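PDB 5NPY: flagellar basal body protein from Helicobacter pylori, which probably builds the flagellar hook, the curved, flexible joint that couples the rotary motor in the cell envelope to the external filament. Local coordinates for residues M81-G85 and K560-T564; F87-G93 and R124-R130; L169-L174 and L544-E548; D182-Q186 and F494-E500; E360-Y364 and A469-P475. One frame throughout, in Å; residues are numbered along the deposited sequence.

Interaction 1: residues M81-G85 and K560-T564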
# COMPACT_ATOMS: atom_id res chain seq x y z
N MET A 81 14.75 -28.17 -34.20
CA MET A 81 13.43 -28.76 -34.40
C MET A 81 12.45 -28.38 -33.27
O MET A 81 12.73 -28.65 -32.11
CB MET A 81 13.54 -30.29 -34.50
CG MET A 81 12.30 -31.04 -34.19
SD MET A 81 12.54 -32.82 -33.97
CE MET A 81 13.89 -32.79 -32.89
N PRO A 82 11.32 -27.76 -33.62
CA PRO A 82 10.33 -27.39 -32.59
C PRO A 82 9.72 -28.61 -31.92
O PRO A 82 9.86 -29.75 -32.37
CB PRO A 82 9.28 -26.60 -33.38
CG PRO A 82 10.00 -26.09 -34.57
CD PRO A 82 11.00 -27.17 -34.93
N SER A 83 9.03 -28.35 -30.81
CA SER A 83 8.42 -29.44 -30.07
C SER A 83 7.23 -28.91 -29.28
O SER A 83 7.06 -27.71 -29.09
CB SER A 83 9.44 -30.11 -29.15
OG SER A 83 8.94 -31.37 -28.74
N GLU A 84 6.41 -29.85 -28.81
CA GLU A 84 5.14 -29.56 -28.16
C GLU A 84 5.17 -29.72 -26.64
O GLU A 84 4.56 -28.91 -25.93
CB GLU A 84 4.05 -30.48 -28.75
CG GLU A 84 2.70 -30.44 -28.03
CD GLU A 84 1.81 -29.29 -28.47
OE1 GLU A 84 2.31 -28.15 -28.58
OE2 GLU A 84 0.61 -29.53 -28.69
N GLY A 85 5.88 -30.73 -26.13
CA GLY A 85 5.86 -31.07 -24.71
C GLY A 85 6.19 -29.96 -23.73
O GLY A 85 6.95 -29.04 -24.05
N LYS A 560 10.71 -25.51 -25.58
CA LYS A 560 9.88 -26.09 -26.64
C LYS A 560 10.63 -26.22 -27.97
O LYS A 560 10.02 -26.19 -29.04
CB LYS A 560 8.58 -25.30 -26.80
CG LYS A 560 7.68 -25.48 -25.57
CD LYS A 560 6.29 -24.91 -25.73
CE LYS A 560 5.35 -25.58 -24.73
NZ LYS A 560 4.19 -24.72 -24.34
N TYR A 561 11.95 -26.41 -27.90
CA TYR A 561 12.76 -26.89 -29.01
C TYR A 561 13.60 -28.07 -28.54
O TYR A 561 13.88 -28.21 -27.35
CB TYR A 561 13.69 -25.80 -29.57
CG TYR A 561 13.00 -24.70 -30.34
CD1 TYR A 561 12.99 -24.70 -31.74
CD2 TYR A 561 12.38 -23.65 -29.68
CE1 TYR A 561 12.37 -23.68 -32.45
CE2 TYR A 561 11.75 -22.63 -30.39
CZ TYR A 561 11.76 -22.65 -31.77
OH TYR A 561 11.13 -21.63 -32.46
N LEU A 562 14.00 -28.92 -29.48
CA LEU A 562 14.86 -30.06 -29.21
C LEU A 562 16.04 -30.07 -30.18
O LEU A 562 16.10 -29.31 -31.15
CB LEU A 562 14.08 -31.39 -29.29
CG LEU A 562 13.05 -31.67 -28.19
CD1 LEU A 562 12.31 -32.99 -28.41
CD2 LEU A 562 13.71 -31.65 -26.82
N GLU A 563 17.00 -30.96 -29.91
CA GLU A 563 18.29 -30.96 -30.58
C GLU A 563 18.39 -32.13 -31.56
O GLU A 563 17.69 -33.14 -31.44
CB GLU A 563 19.42 -31.03 -29.55
CG GLU A 563 20.82 -30.83 -30.11
CD GLU A 563 21.73 -30.07 -29.17
OE1 GLU A 563 21.21 -29.41 -28.24
OE2 GLU A 563 22.96 -30.11 -29.36
N THR A 564 19.28 -31.95 -32.55
CA THR A 564 19.70 -32.98 -33.51
C THR A 564 18.54 -33.73 -34.14
O THR A 564 18.40 -33.75 -35.36
CB THR A 564 20.66 -34.00 -32.86
OG1 THR A 564 21.96 -33.40 -32.73
CG2 THR A 564 20.76 -35.27 -33.69

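Interaction 2: residues F87-G93 and R124-R130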
# COMPACT_ATOMS: atom_id res chain seq x y z
N PHE A 87 7.95 -29.76 -21.00
CA PHE A 87 9.31 -29.61 -20.50
C PHE A 87 10.36 -29.96 -21.56
O PHE A 87 11.53 -30.18 -21.24
CB PHE A 87 9.51 -30.44 -19.24
CG PHE A 87 8.78 -29.90 -18.05
CD1 PHE A 87 9.27 -28.80 -17.37
CD2 PHE A 87 7.58 -30.46 -17.64
CE1 PHE A 87 8.60 -28.28 -16.27
CE2 PHE A 87 6.90 -29.95 -16.55
CZ PHE A 87 7.41 -28.86 -15.86
N HIS A 88 9.97 -30.00 -22.83
CA HIS A 88 10.96 -30.15 -23.88
C HIS A 88 11.74 -28.85 -24.03
O HIS A 88 11.15 -27.77 -24.06
CB HIS A 88 10.30 -30.56 -25.19
CG HIS A 88 9.77 -31.96 -25.16
ND1 HIS A 88 8.93 -32.47 -26.13
CD2 HIS A 88 9.95 -32.96 -24.27
CE1 HIS A 88 8.63 -33.72 -25.84
NE2 HIS A 88 9.24 -34.04 -24.71
N MET A 89 13.07 -28.96 -24.09
CA MET A 89 13.91 -27.77 -24.16
C MET A 89 15.23 -28.13 -24.82
O MET A 89 15.58 -29.31 -24.96
CB MET A 89 14.15 -27.17 -22.77
CG MET A 89 14.78 -28.14 -21.76
SD MET A 89 14.92 -27.43 -20.11
CE MET A 89 13.23 -27.61 -19.53
N ALA A 90 15.96 -27.10 -25.24
CA ALA A 90 17.24 -27.26 -25.91
C ALA A 90 18.22 -26.23 -25.39
O ALA A 90 17.86 -25.07 -25.17
CB ALA A 90 17.10 -27.14 -27.43
N TYR A 91 19.47 -26.66 -25.20
CA TYR A 91 20.54 -25.81 -24.69
C TYR A 91 21.47 -25.44 -25.83
O TYR A 91 21.97 -26.32 -26.54
CB TYR A 91 21.31 -26.52 -23.57
CG TYR A 91 22.42 -25.69 -22.94
CD1 TYR A 91 23.74 -26.11 -22.99
CD2 TYR A 91 22.13 -24.49 -22.29
CE1 TYR A 91 24.76 -25.35 -22.40
CE2 TYR A 91 23.14 -23.73 -21.71
CZ TYR A 91 24.45 -24.17 -21.77
OH TYR A 91 25.45 -23.43 -21.19
N GLN A 92 21.69 -24.14 -26.02
CA GLN A 92 22.72 -23.64 -26.94
C GLN A 92 23.94 -23.21 -26.14
O GLN A 92 23.82 -22.69 -25.03
CB GLN A 92 22.22 -22.45 -27.75
CG GLN A 92 21.29 -22.77 -28.89
CD GLN A 92 21.05 -21.55 -29.75
OE1 GLN A 92 20.15 -21.53 -30.59
NE2 GLN A 92 21.85 -20.51 -29.54
N GLY A 93 25.12 -23.42 -26.70
CA GLY A 93 26.35 -23.08 -26.02
C GLY A 93 27.04 -24.29 -25.42
O GLY A 93 26.68 -25.44 -25.68
N ARG A 124 22.88 -33.63 -23.13
CA ARG A 124 22.35 -32.50 -23.88
C ARG A 124 20.97 -32.80 -24.46
O ARG A 124 20.40 -31.95 -25.14
CB ARG A 124 23.34 -32.08 -24.98
CG ARG A 124 23.17 -30.63 -25.44
CD ARG A 124 24.20 -30.21 -26.50
NE ARG A 124 25.43 -29.71 -25.90
CZ ARG A 124 25.70 -28.42 -25.74
NH1 ARG A 124 24.85 -27.49 -26.15
NH2 ARG A 124 26.85 -28.06 -25.18
N ALA A 125 20.41 -33.99 -24.18
CA ALA A 125 19.04 -34.31 -24.57
C ALA A 125 18.05 -33.61 -23.63
O ALA A 125 18.09 -33.84 -22.41
CB ALA A 125 18.81 -35.82 -24.54
N GLY A 126 17.17 -32.78 -24.18
CA GLY A 126 16.26 -32.00 -23.37
C GLY A 126 14.80 -32.41 -23.44
O GLY A 126 13.92 -31.64 -23.03
N ASN A 127 14.51 -33.61 -23.94
CA ASN A 127 13.12 -34.05 -24.11
C ASN A 127 12.61 -34.60 -22.77
O ASN A 127 12.43 -35.81 -22.57
CB ASN A 127 13.00 -35.04 -25.26
CG ASN A 127 13.81 -36.31 -25.05
OD1 ASN A 127 14.84 -36.31 -24.37
ND2 ASN A 127 13.34 -37.41 -25.63
N PHE A 128 12.37 -33.68 -21.85
CA PHE A 128 11.96 -34.01 -20.49
C PHE A 128 10.44 -34.10 -20.38
O PHE A 128 9.69 -33.45 -21.12
CB PHE A 128 12.49 -32.97 -19.50
CG PHE A 128 13.98 -32.84 -19.51
CD1 PHE A 128 14.58 -31.59 -19.45
CD2 PHE A 128 14.79 -33.95 -19.57
CE1 PHE A 128 15.95 -31.46 -19.45
CE2 PHE A 128 16.16 -33.84 -19.57
CZ PHE A 128 16.74 -32.59 -19.51
N ALA A 129 9.99 -34.91 -19.43
CA ALA A 129 8.56 -35.10 -19.19
C ALA A 129 8.37 -35.35 -17.71
O ALA A 129 9.32 -35.59 -16.97
CB ALA A 129 8.00 -36.24 -20.04
N ARG A 130 7.11 -35.29 -17.27
CA ARG A 130 6.76 -35.54 -15.88
C ARG A 130 6.31 -36.98 -15.71
O ARG A 130 5.50 -37.48 -16.50
CB ARG A 130 5.64 -34.60 -15.40
CG ARG A 130 5.63 -33.23 -16.02
CD ARG A 130 4.64 -32.34 -15.31
NE ARG A 130 3.94 -31.46 -16.25
CZ ARG A 130 3.15 -30.45 -15.88
NH1 ARG A 130 2.99 -30.18 -14.60
NH2 ARG A 130 2.55 -29.71 -16.81
O HOH W 1 7.16 -32.69 -21.58
O HOH W 2 20.00 -29.24 -25.93

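Interaction 3: residues L169-L174 and L544-E548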
# COMPACT_ATOMS: atom_id res chain seq x y z
N LEU A 169 18.18 -18.48 -6.30
CA LEU A 169 18.25 -18.87 -7.70
C LEU A 169 19.66 -18.84 -8.27
O LEU A 169 19.84 -19.25 -9.43
CB LEU A 169 17.34 -17.96 -8.54
CG LEU A 169 15.93 -18.37 -8.98
CD1 LEU A 169 15.40 -17.31 -9.95
CD2 LEU A 169 15.91 -19.74 -9.64
N HIS A 170 20.66 -18.35 -7.53
CA HIS A 170 22.05 -18.48 -7.94
C HIS A 170 22.83 -19.43 -7.03
O HIS A 170 24.07 -19.46 -7.09
CB HIS A 170 22.75 -17.11 -8.02
CG HIS A 170 22.80 -16.35 -6.72
ND1 HIS A 170 23.27 -16.89 -5.54
CD2 HIS A 170 22.48 -15.06 -6.43
CE1 HIS A 170 23.22 -15.98 -4.58
NE2 HIS A 170 22.74 -14.86 -5.10
N GLY A 171 22.13 -20.22 -6.21
CA GLY A 171 22.74 -21.19 -5.32
C GLY A 171 23.49 -22.30 -6.02
O GLY A 171 23.55 -22.34 -7.25
N ASN A 172 24.07 -23.22 -5.25
CA ASN A 172 25.01 -24.19 -5.80
C ASN A 172 24.63 -25.64 -5.49
O ASN A 172 25.45 -26.53 -5.71
CB ASN A 172 26.42 -23.93 -5.28
CG ASN A 172 26.61 -24.38 -3.84
OD1 ASN A 172 25.66 -24.46 -3.06
ND2 ASN A 172 27.86 -24.68 -3.48
N THR A 173 23.44 -25.89 -4.97
CA THR A 173 23.01 -27.25 -4.65
C THR A 173 21.84 -27.63 -5.54
O THR A 173 20.77 -27.01 -5.46
CB THR A 173 22.64 -27.38 -3.17
OG1 THR A 173 23.83 -27.24 -2.38
CG2 THR A 173 21.99 -28.73 -2.90
N LEU A 174 22.04 -28.65 -6.37
CA LEU A 174 21.05 -29.10 -7.35
C LEU A 174 20.37 -30.36 -6.86
O LEU A 174 21.00 -31.22 -6.25
CB LEU A 174 21.72 -29.35 -8.70
CG LEU A 174 22.65 -28.22 -9.15
CD1 LEU A 174 23.35 -28.58 -10.47
CD2 LEU A 174 21.89 -26.89 -9.25
N LEU A 544 29.50 -24.41 -12.34
CA LEU A 544 28.10 -24.01 -12.22
C LEU A 544 27.71 -23.12 -13.39
O LEU A 544 28.44 -22.19 -13.74
CB LEU A 544 27.89 -23.27 -10.90
CG LEU A 544 26.52 -23.34 -10.21
CD1 LEU A 544 26.24 -24.75 -9.76
CD2 LEU A 544 26.50 -22.39 -9.01
N GLY A 545 26.56 -23.42 -14.00
CA GLY A 545 26.24 -22.86 -15.30
C GLY A 545 26.00 -21.36 -15.31
O GLY A 545 26.06 -20.74 -16.37
N TRP A 546 25.74 -20.77 -14.14
CA TRP A 546 25.30 -19.39 -14.03
C TRP A 546 26.20 -18.63 -13.07
O TRP A 546 26.78 -19.21 -12.15
CB TRP A 546 23.85 -19.33 -13.53
CG TRP A 546 23.58 -20.24 -12.33
CD1 TRP A 546 23.90 -20.00 -11.02
CD2 TRP A 546 22.94 -21.52 -12.35
NE1 TRP A 546 23.49 -21.05 -10.23
CE2 TRP A 546 22.90 -22.00 -11.02
CE3 TRP A 546 22.39 -22.32 -13.37
CZ2 TRP A 546 22.33 -23.23 -10.67
CZ3 TRP A 546 21.83 -23.54 -13.03
CH2 TRP A 546 21.80 -23.98 -11.69
N ASP A 547 26.30 -17.32 -13.29
CA ASP A 547 27.19 -16.46 -12.51
C ASP A 547 26.53 -16.08 -11.18
O ASP A 547 25.48 -16.60 -10.80
CB ASP A 547 27.57 -15.23 -13.33
CG ASP A 547 26.40 -14.69 -14.15
OD1 ASP A 547 26.65 -13.86 -15.05
OD2 ASP A 547 25.25 -15.12 -13.92
N GLU A 548 27.15 -15.15 -10.45
CA GLU A 548 26.54 -14.66 -9.21
C GLU A 548 25.27 -13.87 -9.49
O GLU A 548 24.41 -13.78 -8.60
CB GLU A 548 27.53 -13.81 -8.42
CG GLU A 548 28.78 -14.54 -7.94
CD GLU A 548 29.90 -14.53 -8.97
OE1 GLU A 548 29.64 -14.82 -10.16
OE2 GLU A 548 31.06 -14.22 -8.59

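Interaction 4: residues D182-Q186 and F494-E500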
# COMPACT_ATOMS: atom_id res chain seq x y z
N ASP A 182 -1.66 -30.61 -11.51
CA ASP A 182 -2.71 -29.92 -10.76
C ASP A 182 -2.09 -29.11 -9.63
O ASP A 182 -1.88 -29.63 -8.53
CB ASP A 182 -3.74 -30.92 -10.21
CG ASP A 182 -4.71 -30.27 -9.23
OD1 ASP A 182 -5.59 -29.51 -9.67
OD2 ASP A 182 -4.58 -30.52 -8.01
N LEU A 183 -1.77 -27.85 -9.90
CA LEU A 183 -1.18 -26.96 -8.92
C LEU A 183 -2.14 -25.81 -8.64
O LEU A 183 -2.46 -25.04 -9.55
CB LEU A 183 0.18 -26.43 -9.40
CG LEU A 183 1.42 -27.00 -8.71
CD1 LEU A 183 1.65 -26.34 -7.37
CD2 LEU A 183 1.26 -28.48 -8.52
N THR A 184 -2.60 -25.71 -7.40
CA THR A 184 -3.32 -24.53 -6.95
C THR A 184 -2.36 -23.59 -6.24
O THR A 184 -1.24 -23.95 -5.88
CB THR A 184 -4.49 -24.90 -6.03
OG1 THR A 184 -4.03 -25.66 -4.90
CG2 THR A 184 -5.57 -25.69 -6.80
N TYR A 185 -2.81 -22.35 -6.07
CA TYR A 185 -2.08 -21.33 -5.33
C TYR A 185 -2.79 -21.12 -4.00
O TYR A 185 -3.95 -20.68 -3.99
CB TYR A 185 -2.03 -20.02 -6.11
CG TYR A 185 -1.17 -18.98 -5.46
CD1 TYR A 185 0.16 -18.84 -5.82
CD2 TYR A 185 -1.68 -18.15 -4.48
CE1 TYR A 185 0.96 -17.89 -5.24
CE2 TYR A 185 -0.88 -17.20 -3.88
CZ TYR A 185 0.44 -17.08 -4.27
OH TYR A 185 1.25 -16.14 -3.69
N GLN A 186 -2.12 -21.43 -2.90
CA GLN A 186 -2.79 -21.28 -1.61
C GLN A 186 -2.96 -19.80 -1.31
O GLN A 186 -2.03 -19.01 -1.51
CB GLN A 186 -2.04 -21.98 -0.47
CG GLN A 186 -2.08 -23.52 -0.49
CD GLN A 186 -3.47 -24.13 -0.29
OE1 GLN A 186 -4.50 -23.53 -0.65
NE2 GLN A 186 -3.50 -25.34 0.26
N PHE A 494 -0.74 -18.02 -12.41
CA PHE A 494 -1.99 -18.49 -11.84
C PHE A 494 -3.11 -17.53 -12.19
O PHE A 494 -2.89 -16.45 -12.74
CB PHE A 494 -1.87 -18.67 -10.32
CG PHE A 494 -0.96 -19.80 -9.92
CD1 PHE A 494 -1.49 -21.01 -9.49
CD2 PHE A 494 0.42 -19.67 -10.00
CE1 PHE A 494 -0.67 -22.06 -9.13
CE2 PHE A 494 1.26 -20.70 -9.65
CZ PHE A 494 0.72 -21.90 -9.21
N SER A 495 -4.34 -17.95 -11.87
CA SER A 495 -5.51 -17.14 -12.22
C SER A 495 -5.54 -15.81 -11.49
O SER A 495 -6.04 -14.82 -12.02
CB SER A 495 -6.78 -17.92 -11.91
OG SER A 495 -6.61 -18.68 -10.73
N ASN A 496 -5.02 -15.76 -10.27
CA ASN A 496 -5.02 -14.50 -9.55
C ASN A 496 -3.99 -13.52 -10.08
O ASN A 496 -3.78 -12.46 -9.47
CB ASN A 496 -4.79 -14.75 -8.06
CG ASN A 496 -3.57 -15.60 -7.79
OD1 ASN A 496 -2.70 -15.74 -8.65
ND2 ASN A 496 -3.49 -16.18 -6.59
N GLY A 497 -3.33 -13.81 -11.19
CA GLY A 497 -2.36 -12.88 -11.73
C GLY A 497 -1.02 -12.89 -11.04
O GLY A 497 -0.26 -11.93 -11.19
N VAL A 498 -0.71 -13.94 -10.28
CA VAL A 498 0.59 -14.08 -9.63
C VAL A 498 1.47 -14.96 -10.50
O VAL A 498 1.05 -16.02 -10.97
CB VAL A 498 0.45 -14.67 -8.22
CG1 VAL A 498 1.80 -14.74 -7.58
CG2 VAL A 498 -0.49 -13.84 -7.38
N VAL A 499 2.71 -14.51 -10.70
CA VAL A 499 3.73 -15.23 -11.46
C VAL A 499 4.96 -15.32 -10.57
O VAL A 499 5.62 -14.30 -10.31
CB VAL A 499 4.05 -14.54 -12.79
CG1 VAL A 499 5.26 -15.19 -13.43
CG2 VAL A 499 2.85 -14.60 -13.71
N GLU A 500 5.27 -16.51 -10.09
CA GLU A 500 6.44 -16.68 -9.25
C GLU A 500 7.30 -17.80 -9.80
O GLU A 500 6.77 -18.85 -10.19
CB GLU A 500 6.07 -17.01 -7.79
CG GLU A 500 5.09 -16.04 -7.15
CD GLU A 500 4.95 -16.25 -5.66
OE1 GLU A 500 5.55 -17.20 -5.12
OE2 GLU A 500 4.22 -15.45 -5.03

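Interaction 5: residues E360-Y364 and A469-P475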
# COMPACT_ATOMS: atom_id res chain seq x y z
N GLU A 360 -9.23 2.56 -0.39
CA GLU A 360 -9.78 1.22 -0.24
C GLU A 360 -8.79 0.23 -0.83
O GLU A 360 -8.29 0.45 -1.94
CB GLU A 360 -11.15 1.13 -0.91
CG GLU A 360 -11.88 -0.20 -0.79
CD GLU A 360 -13.14 -0.26 -1.66
OE1 GLU A 360 -14.21 0.24 -1.22
OE2 GLU A 360 -13.07 -0.80 -2.79
N VAL A 361 -8.48 -0.81 -0.07
CA VAL A 361 -7.50 -1.84 -0.42
C VAL A 361 -8.18 -3.20 -0.35
O VAL A 361 -8.95 -3.48 0.58
CB VAL A 361 -6.29 -1.79 0.54
CG1 VAL A 361 -5.29 -2.90 0.25
CG2 VAL A 361 -5.60 -0.41 0.48
N ASP A 362 -7.91 -4.06 -1.34
CA ASP A 362 -8.39 -5.43 -1.29
C ASP A 362 -7.55 -6.22 -0.30
O ASP A 362 -6.33 -6.27 -0.41
CB ASP A 362 -8.32 -6.09 -2.67
CG ASP A 362 -9.22 -5.41 -3.71
OD1 ASP A 362 -8.89 -5.48 -4.92
OD2 ASP A 362 -10.26 -4.84 -3.32
N ILE A 363 -8.22 -6.87 0.66
CA ILE A 363 -7.52 -7.75 1.58
C ILE A 363 -8.25 -9.08 1.63
O ILE A 363 -9.40 -9.20 1.18
CB ILE A 363 -7.37 -7.14 2.99
CG1 ILE A 363 -8.74 -7.01 3.66
CG2 ILE A 363 -6.63 -5.79 2.91
CD1 ILE A 363 -8.68 -6.67 5.16
N TYR A 364 -7.55 -10.09 2.16
CA TYR A 364 -7.97 -11.48 2.03
C TYR A 364 -7.83 -12.20 3.36
O TYR A 364 -6.82 -12.03 4.05
CB TYR A 364 -7.15 -12.19 0.96
CG TYR A 364 -7.15 -11.42 -0.34
CD1 TYR A 364 -6.09 -10.58 -0.67
CD2 TYR A 364 -8.22 -11.51 -1.22
CE1 TYR A 364 -6.10 -9.85 -1.85
CE2 TYR A 364 -8.24 -10.79 -2.40
CZ TYR A 364 -7.18 -9.95 -2.71
OH TYR A 364 -7.20 -9.23 -3.89
N ALA A 469 -0.70 0.13 -2.89
CA ALA A 469 -1.06 -0.66 -1.72
C ALA A 469 -0.20 -1.92 -1.69
O ALA A 469 -0.28 -2.75 -2.60
CB ALA A 469 -2.55 -1.04 -1.71
N SER A 470 0.63 -2.03 -0.67
CA SER A 470 1.50 -3.17 -0.45
C SER A 470 0.94 -4.00 0.71
O SER A 470 0.42 -3.46 1.69
CB SER A 470 2.94 -2.71 -0.12
OG SER A 470 3.49 -1.93 -1.18
N GLN A 471 1.03 -5.31 0.58
CA GLN A 471 0.25 -6.17 1.45
C GLN A 471 0.63 -7.62 1.19
O GLN A 471 0.89 -8.01 0.05
CB GLN A 471 -1.24 -5.97 1.20
CG GLN A 471 -2.09 -6.91 1.91
CD GLN A 471 -3.34 -7.17 1.21
OE1 GLN A 471 -4.14 -7.91 1.61
NE2 GLN A 471 -3.55 -6.58 0.14
N ASP A 472 0.63 -8.42 2.25
CA ASP A 472 1.11 -9.78 2.12
C ASP A 472 0.00 -10.77 1.79
O ASP A 472 0.31 -11.93 1.51
CB ASP A 472 1.84 -10.20 3.42
CG ASP A 472 0.97 -10.10 4.66
OD1 ASP A 472 1.32 -10.74 5.68
OD2 ASP A 472 -0.06 -9.39 4.64
N GLY A 473 -1.26 -10.36 1.81
CA GLY A 473 -2.35 -11.30 1.57
C GLY A 473 -2.51 -11.59 0.08
O GLY A 473 -2.22 -10.76 -0.77
N LYS A 474 -2.98 -12.81 -0.22
CA LYS A 474 -3.09 -13.32 -1.60
C LYS A 474 -4.39 -14.09 -1.74
O LYS A 474 -4.81 -14.77 -0.80
CB LYS A 474 -1.93 -14.26 -2.00
CG LYS A 474 -0.52 -13.74 -1.73
CD LYS A 474 0.07 -13.02 -2.91
CE LYS A 474 1.16 -12.05 -2.47
NZ LYS A 474 0.58 -10.77 -1.90
N PRO A 475 -5.05 -13.99 -2.89
CA PRO A 475 -6.26 -14.79 -3.12
C PRO A 475 -5.96 -16.16 -3.73
O PRO A 475 -4.89 -16.42 -4.29
CB PRO A 475 -7.06 -13.92 -4.11
CG PRO A 475 -6.00 -13.16 -4.86
CD PRO A 475 -4.84 -12.96 -3.93

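Interaction 1: residues M81-G85 and K560-T564
Two backbone hydrogen bonds pin these ends of the modelled chain together: Leu562 N donates to Met81 O (2.9 Å, 166° at the hydrogen) and Ser83 N to Lys560 O (3.0 Å, a more bent 133°). They flank Pro82 and Tyr561, whose CA atoms lie about 4.4 Å apart, and so define an isolated beta bridge rather than a strand pair. The bridge joins the N-terminal residues to the segment that follows strand 555-559, in the C-terminal region of the FlgE/F/G family, with 474 residues of sequence lying between them. Met81 O also takes a CA-H...O contact from Tyr561 CA at 3.6 Å. Two polar side chains find partners outside the pair: Lys560 NZ forms a salt bridge with Glu86 and Ser83 OG a hydrogen bond with His88. The packing lies at the surface: none of the touching residues is buried. Pro82 CG touches Tyr561 CE1 at 4.0 Å, while Met81 is t at chi1 and chi2 but turned to p at chi3 (48°), which brings its CE to 3.9 Å from Leu562 CB.

Interaction 2: residues F87-G93 and R124-R130
A single arginine, Arg124, closes one end of this strand pair by holding main-chain carbonyls: its NH2 and NH1 both donate to Gly93 O (2.7 and 2.8 Å), and NH1 adds a weak bond to Tyr91 O at 3.1 Å. Both oxygens lie near the guanidinium plane, as such in-plane donation requires. The frame is an antiparallel beta arrangement in the D1 region, with strands 87-93 and 127-130 running at 161° with axes 4.7 Å apart, in a four-stranded antiparallel sheet where 87-93 lies between 127-130 and 555-559. The pairing is irregular. One direct backbone bond joins the segments, Met89 N to Gly126 O (3.0 Å), and an inverse gamma turn centred on Asn127 bends the chain just beyond it. Two waters fill the gaps: water 1 links Phe87 N (3.1 Å) to Phe128 O (2.7 Å), and water 2 links Tyr91 N (2.7 Å) to Arg124 O (2.9 Å). Gly126 packs so tightly, its CA 3.2 Å from Met89 O, that a CB here would collide with that oxygen. On the buried side Phe87 CB meets Phe128 CB at 3.9 Å, and Met89 makes a Met-aromatic contact, SD 5.3 Å from the Phe128 ring centroid at the ring edge. Phe87 CE2 lies over a face of the Arg130 guanidinium, 3.3 Å from Arg130 NE.

Interaction 3: residues L169-L174 and L544-E548
Trp546 takes the p rotamer at chi1 (47°) with chi2 at 79°, and this sets its indole against the loop at 169-172. NE1 thereby donates to Gly171 O at 3.2 Å, with 150° at the hydrogen and the oxygen near the ring plane. At the other end of the indole, CH2 meets Leu174 CD2 at 3.8 Å; Leu174, in its m,t conformation, points its CB toward the tryptophan. Leu544, t then p, lays CD2 against Gly171 O (3.4 Å) and Asn172 CB (4.0 Å). His170, p at chi1, brings its CD2 to 3.2 Å from Glu548 O, a close contact at the exposed Glu548, which is poorly ordered. The contact joins the entry to strand 173-176 with the loop after strand 543-544, within the mixed beta-sheet domain that contains the D1 sequence, and Arg504 adds a cation-pi interaction with Trp546. The indole thus serves both chemistries at once: its buried carbon edge meets leucine while its one N-H satisfies a loop carbonyl.

Interaction 4: residues D182-Q186 and F494-E500
The phenyl ring of Phe494 is the apolar centre. Tyr185 CB sits over its face, 4.0 Å from the centroid and 30° off the normal, in a CH-pi contact, and the Tyr185 ring turns its edge to the same ring: centroids 5.5 Å apart and planes at 64°, an edge-to-face pair. Leu183 CB, 4.5 Å from Phe494 CE1, and Val498 CG1, 4.0 Å from Tyr185 CE1, extend the cluster. Phe494 ends the first strand of the beta hairpin 489-494/499-509, whose connection includes a type I turn from Phe494 to Gly497; Asn496 OD1 accepts from Val498 N at 3.1 Å, forming an Asx turn. Asn496 ND2 approaches Tyr185 CD2 at 3.4 Å but bonds to Pro475 O. At the polar edge Tyr185 OH makes a weak 3.3 Å hydrogen bond to Glu500 OE2, though the hydroxyl's position is less certain; Ser159 also binds OE2, and Lys151 pairs with OE1. Such geometry implies that aromatic packing does most of the joining, with the tyrosine hydroxyl reaching a carboxylate whose charge is met by lysine.

Interaction 5: residues E360-Y364 and A469-P475
Tyr364 lays a ring face against Pro475, whose CD stands 4.0 Å from the ring centroid and only 15° off its normal, a clear CH-pi contact; Pro475 CB also lies 3.8 Å from Tyr364 CE2. The backbone of 473-474 runs on along the ring, with Gly473 C 3.8 Å from Tyr364 CD1. Next to this contact, Gln471 reaches across in an extended conformation (chi1 173°) and donates NE2 to Asp362 O at 2.9 Å, 143° at the hydrogen, while its OE1 accepts from Ser190. The two strands belong to different sheets: 346-364 to an antiparallel one, 465-471 to the edge of a mixed one. The axes of 360-364 and 469-471 approach to 8.3 Å, with N-to-C directions 17° apart, too distant for backbone pairing, so the contact between them runs through side chains. Strand 192-198 contributes Ile195, which touches both Val361 and Ala469, and Val193, which touches Ile363 and Gln471. At the far end of the contact Val361 CG2 packs on Ala469 CB at 3.8 Å.

Overall arrangement
Interactions 1 and 2 share one corner of the molecule, their centres about 8 Å apart: Lys560 N lies 2.8 Å from His88 O, and Ser83 OG 2.8 Å from His88 ND1. Interaction 1 is a surface contact made by backbone bonds; interactions 2 to 5 are all partly buried and nested within the loop it closes. Interaction 2 mixes backbone, water and arginine chemistry. Interactions 3 and 4 belong to one large mixed sheet but sit about 26 Å apart (centres), each built round a buried aromatic. Interaction 5, nearest the chain's centre, instead joins two different sheets through a glutamine-to-carbonyl bond and a CH-pi contact, and meets interaction 4 where Asn496 ND2 is 2.7 Å from Pro475 O.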